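Local coordinates for metallo-beta-lactamase domain-containing protein (Enterococcus faecalis, PDB 2AZ4) that binds two zinc ions in a metallo-beta-lactamase fold and is probably a metal-dependent hydrolase, perhaps an RNA-binding exonuclease, at residues I177-P180 with D181-I184. Residues are numbered along the deposited sequence; the frame is centred on the assembly and turned at random.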
loop_
_atom_site.group_PDB
_atom_site.type_symbol
_atom_site.label_atom_id
_atom_site.label_comp_id
_atom_site.label_asym_id
_atom_site.label_seq_id
_atom_site.Cartn_x
_atom_site.Cartn_y
_atom_site.Cartn_z
ATOM N N ILE A 177 -16.074 5.234 -11.225
ATOM C CA ILE A 177 -16.189 4.641 -12.559
ATOM C C ILE A 177 -17.569 4.871 -13.182
ATOM O O ILE A 177 -18.575 4.500 -12.601
ATOM C CB ILE A 177 -15.857 3.126 -12.482
ATOM C CG1 ILE A 177 -14.421 2.931 -11.980
ATOM C CG2 ILE A 177 -16.044 2.418 -13.860
ATOM C CD1 ILE A 177 -14.229 1.652 -11.128
ATOM N N ARG A 178 -17.614 5.482 -14.361
ATOM C CA ARG A 178 -18.894 5.689 -15.012
ATOM C C ARG A 178 -18.954 5.076 -16.403
ATOM O O ARG A 178 -18.007 5.202 -17.184
ATOM C CB ARG A 178 -19.249 7.183 -15.057
ATOM C CG ARG A 178 -19.579 7.723 -13.676
ATOM C CD ARG A 178 -19.893 9.188 -13.761
ATOM N NE ARG A 178 -19.293 9.944 -12.669
ATOM C CZ ARG A 178 -19.925 10.315 -11.559
ATOM N NH1 ARG A 178 -21.196 9.988 -11.361
ATOM N NH2 ARG A 178 -19.268 11.011 -10.641
ATOM N N THR A 179 -20.054 4.372 -16.666
ATOM C CA THR A 179 -20.508 4.071 -18.032
ATOM C C THR A 179 -21.778 4.913 -18.243
ATOM O O THR A 179 -22.285 5.507 -17.278
ATOM C CB THR A 179 -20.795 2.578 -18.214
ATOM O OG1 THR A 179 -21.853 2.171 -17.336
ATOM C CG2 THR A 179 -19.557 1.751 -17.882
ATOM N N PRO A 180 -22.289 5.007 -19.489
ATOM C CA PRO A 180 -23.451 5.895 -19.693
ATOM C C PRO A 180 -24.649 5.699 -18.737
ATOM O O PRO A 180 -25.340 6.663 -18.435
ATOM C CB PRO A 180 -23.838 5.615 -21.143
ATOM C CG PRO A 180 -22.520 5.259 -21.782
ATOM C CD PRO A 180 -21.864 4.388 -20.756
ATOM N N ASP A 181 -24.876 4.497 -18.227
ATOM C CA ASP A 181 -26.025 4.299 -17.344
ATOM C C ASP A 181 -25.673 4.031 -15.894
ATOM O O ASP A 181 -26.576 3.924 -15.065
ATOM C CB ASP A 181 -26.900 3.147 -17.848
ATOM C CG ASP A 181 -27.652 3.481 -19.140
ATOM O OD1 ASP A 181 -27.779 4.673 -19.514
ATOM O OD2 ASP A 181 -28.126 2.524 -19.788
ATOM N N HIS A 182 -24.377 3.886 -15.581
ATOM C CA HIS A 182 -23.977 3.474 -14.234
ATOM C C HIS A 182 -22.801 4.210 -13.631
ATOM O O HIS A 182 -21.911 4.693 -14.340
ATOM C CB HIS A 182 -23.714 1.968 -14.184
ATOM C CG HIS A 182 -24.864 1.161 -14.676
ATOM N ND1 HIS A 182 -25.954 0.861 -13.885
ATOM C CD2 HIS A 182 -25.119 0.625 -15.893
ATOM C CE1 HIS A 182 -26.821 0.156 -14.590
ATOM N NE2 HIS A 182 -26.337 -0.004 -15.808
ATOM N N PHE A 183 -22.810 4.244 -12.305
ATOM C CA PHE A 183 -21.805 4.918 -11.503
ATOM C C PHE A 183 -21.452 3.967 -10.373
ATOM O O PHE A 183 -22.296 3.662 -9.520
ATOM C CB PHE A 183 -22.381 6.230 -10.937
ATOM C CG PHE A 183 -21.513 6.891 -9.880
ATOM C CD1 PHE A 183 -20.116 6.848 -9.962
ATOM C CD2 PHE A 183 -22.094 7.577 -8.825
ATOM C CE1 PHE A 183 -19.317 7.448 -8.983
ATOM C CE2 PHE A 183 -21.305 8.202 -7.847
ATOM C CZ PHE A 183 -19.920 8.141 -7.921
ATOM N N ILE A 184 -20.208 3.483 -10.385
ATOM C CA ILE A 184 -19.721 2.572 -9.359
ATOM C C ILE A 184 -18.386 3.082 -8.782
ATOM O O ILE A 184 -17.741 3.927 -9.370
ATOM C CB ILE A 184 -19.635 1.122 -9.871
ATOM C CG1 ILE A 184 -18.524 0.960 -10.912
ATOM C CG2 ILE A 184 -21.010 0.675 -10.421
ATOM C CD1 ILE A 184 -18.305 -0.482 -11.311
#
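Arg178 lays its guanidinium flat over one face of the Phe183 ring: the two planes differ by 18°, and CZ of Arg178 stands 3.9 Å from the ring centroid, close to the ring normal, which meets the criteria for a cation-pi stack. NH1 sits over the middle of the ring, 3.4 Å from CG of Phe183, while NH2 reaches across toward CE1 and CZ. The two side chains run alongside each other, and a bend at chi3 of Arg178 (-138°) brings the guanidinium down onto the ring. On the other sheet face, CB of Ile177 packs against CG1 of Ile184 at 3.8 Å. Strands 173-179 and 182-186 form a beta hairpin, closed by a type I turn from Thr179 to His182 with Pro180 and Asp181 at its corners, within one of the two sheets of the metallo-beta-lactamase fold and away from the zinc site. Ile177 and Ile184 form a hydrogen-bonded pair with nearly straight bonds, N of Ile177 to O of Ile184 at 2.8 Å and N of Ile184 to O of Ile177 at 2.9 Å. Next to the turn, both hydrogen bonds are bent: N of Thr179 to O of His182 at 3.0 Å, and N of His182 to O of Thr179 at 3.1 Å, the latter with its donor above the carbonyl plane, 64° out of it. Outside the hairpin, Val25 of strand 22-27, in the other sheet, packs on both isoleucines. OG1 of Thr179 is hydrogen-bonded to OG1 of Thr7, and ND1 of His182 to OE2 of Glu211, tying that imidazole to the chain just before strand 212-216.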